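Local coordinates for protein putative thioesterase II (Thermobifida fusca, PDB 3BBJ) that probably hydrolyses acyl-CoA or related acyl thioesters, as a putative thioesterase II built from two hotdog-family domains, at residues V169-S181 / E229-L241. Sequence-based numbering, arbitrary orientation.
Sequences VTTPELCGYVDLS and EPGPLAFRSTCAL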
# COMPACT_ATOMS: atom_id res chain seq x y z
N VAL A 169 14.79 1.30 -23.20
CA VAL A 169 13.88 1.34 -22.04
C VAL A 169 13.73 2.76 -21.44
O VAL A 169 14.34 3.07 -20.41
CB VAL A 169 14.34 0.36 -20.93
N THR A 170 12.90 3.59 -22.09
CA THR A 170 12.70 5.00 -21.68
C THR A 170 11.94 5.12 -20.36
O THR A 170 12.38 5.83 -19.44
CB THR A 170 11.92 5.81 -22.74
OG1 THR A 170 12.33 5.42 -24.06
CG2 THR A 170 12.14 7.31 -22.53
N THR A 171 10.78 4.45 -20.29
CA THR A 171 10.00 4.37 -19.06
C THR A 171 9.70 2.91 -18.74
O THR A 171 9.32 2.14 -19.63
CB THR A 171 8.68 5.17 -19.14
OG1 THR A 171 7.89 4.68 -20.24
CG2 THR A 171 8.96 6.68 -19.30
N PRO A 172 9.87 2.51 -17.47
CA PRO A 172 9.70 1.14 -17.03
C PRO A 172 8.24 0.74 -16.99
O PRO A 172 7.47 1.27 -16.20
CB PRO A 172 10.27 1.17 -15.60
CG PRO A 172 10.05 2.56 -15.14
CD PRO A 172 10.17 3.42 -16.35
N GLU A 173 7.85 -0.19 -17.86
CA GLU A 173 6.49 -0.65 -17.93
C GLU A 173 6.41 -2.06 -18.52
O GLU A 173 6.99 -2.34 -19.56
CB GLU A 173 5.68 0.33 -18.78
CG GLU A 173 4.20 -0.07 -18.99
CD GLU A 173 3.36 1.01 -19.67
OE1 GLU A 173 3.38 2.18 -19.19
OE2 GLU A 173 2.65 0.68 -20.67
N LEU A 174 5.70 -2.96 -17.85
CA LEU A 174 5.46 -4.28 -18.41
C LEU A 174 3.97 -4.52 -18.44
O LEU A 174 3.25 -4.02 -17.59
CB LEU A 174 6.16 -5.39 -17.60
CG LEU A 174 7.69 -5.34 -17.57
CD1 LEU A 174 8.26 -6.18 -16.43
CD2 LEU A 174 8.26 -5.79 -18.91
N CYS A 175 3.51 -5.25 -19.44
CA CYS A 175 2.12 -5.65 -19.49
C CYS A 175 1.92 -6.93 -20.29
O CYS A 175 2.81 -7.41 -21.01
CB CYS A 175 1.23 -4.54 -20.03
SG CYS A 175 1.55 -4.13 -21.72
N GLY A 176 0.74 -7.49 -20.15
CA GLY A 176 0.46 -8.75 -20.78
C GLY A 176 -0.56 -9.49 -19.95
O GLY A 176 -1.42 -8.89 -19.33
N TYR A 177 -0.45 -10.82 -19.98
CA TYR A 177 -1.38 -11.69 -19.29
C TYR A 177 -0.63 -12.67 -18.39
O TYR A 177 0.48 -13.10 -18.70
CB TYR A 177 -2.24 -12.43 -20.33
CG TYR A 177 -2.97 -11.46 -21.23
CD1 TYR A 177 -2.29 -10.83 -22.27
CD2 TYR A 177 -4.31 -11.14 -21.02
CE1 TYR A 177 -2.92 -9.92 -23.08
CE2 TYR A 177 -4.96 -10.22 -21.83
CZ TYR A 177 -4.26 -9.61 -22.87
OH TYR A 177 -4.88 -8.70 -23.69
N VAL A 178 -1.25 -13.00 -17.26
CA VAL A 178 -0.68 -13.94 -16.31
C VAL A 178 -1.74 -14.87 -15.77
O VAL A 178 -2.91 -14.48 -15.62
CB VAL A 178 -0.04 -13.21 -15.12
CG1 VAL A 178 -1.09 -12.29 -14.35
CG2 VAL A 178 0.62 -14.22 -14.20
N ASP A 179 -1.32 -16.10 -15.48
CA ASP A 179 -2.19 -17.12 -14.91
C ASP A 179 -1.30 -18.23 -14.37
O ASP A 179 -0.10 -18.25 -14.65
CB ASP A 179 -3.13 -17.68 -16.00
CG ASP A 179 -4.44 -18.26 -15.43
OD1 ASP A 179 -4.54 -18.54 -14.21
OD2 ASP A 179 -5.40 -18.41 -16.23
N LEU A 180 -1.88 -19.14 -13.61
CA LEU A 180 -1.19 -20.38 -13.22
C LEU A 180 -0.81 -21.16 -14.49
O LEU A 180 -1.49 -21.08 -15.51
CB LEU A 180 -2.10 -21.25 -12.34
CG LEU A 180 -2.48 -20.67 -10.96
CD1 LEU A 180 -3.50 -21.55 -10.26
CD2 LEU A 180 -1.22 -20.51 -10.12
N SER A 181 0.29 -21.90 -14.43
CA SER A 181 0.80 -22.58 -15.61
C SER A 181 -0.09 -23.76 -16.10
O SER A 181 -0.76 -24.46 -15.31
CB SER A 181 2.23 -23.07 -15.36
OG SER A 181 2.27 -24.19 -14.47
N GLU A 229 -14.08 -13.20 -12.73
CA GLU A 229 -14.49 -14.51 -13.21
C GLU A 229 -13.18 -15.24 -13.57
O GLU A 229 -12.19 -14.58 -13.89
CB GLU A 229 -15.42 -14.40 -14.43
CG GLU A 229 -16.57 -15.42 -14.46
CD GLU A 229 -17.53 -15.29 -13.27
OE1 GLU A 229 -18.16 -14.22 -13.13
OE2 GLU A 229 -17.69 -16.26 -12.50
N PRO A 230 -13.16 -16.58 -13.48
CA PRO A 230 -11.94 -17.33 -13.82
C PRO A 230 -11.34 -17.00 -15.18
O PRO A 230 -12.05 -16.55 -16.08
CB PRO A 230 -12.39 -18.80 -13.76
CG PRO A 230 -13.54 -18.80 -12.79
CD PRO A 230 -14.24 -17.49 -13.04
N GLY A 231 -10.03 -17.20 -15.29
CA GLY A 231 -9.30 -16.98 -16.53
C GLY A 231 -8.07 -16.13 -16.32
O GLY A 231 -7.85 -15.60 -15.21
N PRO A 232 -7.25 -15.99 -17.38
CA PRO A 232 -6.01 -15.25 -17.26
C PRO A 232 -6.28 -13.79 -16.91
O PRO A 232 -7.28 -13.21 -17.35
CB PRO A 232 -5.39 -15.37 -18.66
CG PRO A 232 -6.51 -15.67 -19.56
CD PRO A 232 -7.44 -16.49 -18.75
N LEU A 233 -5.37 -13.20 -16.14
CA LEU A 233 -5.49 -11.80 -15.77
C LEU A 233 -4.57 -10.96 -16.64
O LEU A 233 -3.43 -11.36 -16.90
CB LEU A 233 -5.16 -11.62 -14.29
CG LEU A 233 -6.14 -12.39 -13.40
CD1 LEU A 233 -5.65 -12.56 -11.97
CD2 LEU A 233 -7.50 -11.73 -13.45
N ALA A 234 -5.08 -9.82 -17.11
CA ALA A 234 -4.26 -8.81 -17.77
C ALA A 234 -3.52 -8.04 -16.67
O ALA A 234 -4.14 -7.70 -15.65
CB ALA A 234 -5.14 -7.85 -18.58
N PHE A 235 -2.23 -7.74 -16.88
CA PHE A 235 -1.43 -7.05 -15.89
C PHE A 235 -0.70 -5.87 -16.48
O PHE A 235 -0.48 -5.80 -17.68
CB PHE A 235 -0.40 -7.99 -15.24
CG PHE A 235 0.76 -8.40 -16.18
CD1 PHE A 235 1.89 -7.60 -16.32
CD2 PHE A 235 0.72 -9.60 -16.87
CE1 PHE A 235 2.93 -7.97 -17.18
CE2 PHE A 235 1.76 -9.98 -17.71
CZ PHE A 235 2.86 -9.16 -17.87
N ARG A 236 -0.33 -4.94 -15.60
CA ARG A 236 0.54 -3.83 -15.96
C ARG A 236 1.38 -3.55 -14.74
O ARG A 236 0.83 -3.44 -13.62
CB ARG A 236 -0.22 -2.58 -16.35
CG ARG A 236 0.71 -1.39 -16.62
CD ARG A 236 0.03 -0.02 -16.64
NE ARG A 236 -1.01 0.09 -15.61
CZ ARG A 236 -1.57 1.22 -15.20
NH1 ARG A 236 -1.17 2.39 -15.69
NH2 ARG A 236 -2.53 1.17 -14.27
N SER A 237 2.69 -3.43 -14.96
CA SER A 237 3.66 -3.18 -13.89
C SER A 237 4.46 -1.92 -14.18
O SER A 237 4.97 -1.78 -15.26
CB SER A 237 4.61 -4.34 -13.73
OG SER A 237 5.48 -4.07 -12.65
N THR A 238 4.56 -1.02 -13.21
CA THR A 238 5.25 0.23 -13.40
C THR A 238 6.05 0.59 -12.15
O THR A 238 5.92 -0.05 -11.11
CB THR A 238 4.28 1.37 -13.75
OG1 THR A 238 3.47 1.69 -12.63
CG2 THR A 238 3.39 0.96 -14.89
N CYS A 239 6.88 1.62 -12.30
CA CYS A 239 7.76 2.08 -11.25
C CYS A 239 7.97 3.57 -11.45
O CYS A 239 8.24 4.01 -12.57
CB CYS A 239 9.10 1.35 -11.33
SG CYS A 239 10.39 2.04 -10.29
N ALA A 240 7.82 4.34 -10.39
CA ALA A 240 7.99 5.80 -10.46
C ALA A 240 9.37 6.26 -10.00
O ALA A 240 9.83 7.31 -10.44
CB ALA A 240 6.87 6.53 -9.67
N LEU A 241 10.03 5.49 -9.14
CA LEU A 241 11.34 5.93 -8.65
C LEU A 241 12.25 4.80 -8.16
O LEU A 241 11.83 3.92 -7.41
CB LEU A 241 11.16 6.95 -7.51
CG LEU A 241 12.42 7.63 -6.92
CD1 LEU A 241 12.98 8.63 -7.90
CD2 LEU A 241 12.14 8.33 -5.63
O HOH W 1 -6.69 -16.61 -13.07
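The ring of F235 lies over the C175–G176 peptide, with G176 N over the ring centre, 3.5 Å above its plane. G176 CA makes a CH-pi contact with the same face, 4.0 Å from the centroid. The first torsion of F235 (chi1 71°) sets CG between its own N and carbonyl carbon, and this swings the ring across the neighbouring strand. Both the ring and the residue's own backbone angles leave no space for a CB at G176. V178 stands at the rim of the ring, its side chain roughly at right angles to F235, and its CG1 also packs on L233 CB at 4.1 Å. Cut back to an alanine, F235 would probably leave the C175–G176 backbone uncovered and a gap beside V178. Six backbone hydrogen bonds join the strands in the pairs L174–S237, G176–F235 and V178–L233. On the other face, Y177 lays CE2 against A234 CB at 4.0 Å, while its OH bonds P127 O. Strands 151-155 and 246-254 flank the pair, and F235 also touches V153 and L253. This is antiparallel pairing within the sheet of the C-terminal hotdog domain, with a glycine–aromatic pair at a hydrogen-bonded site.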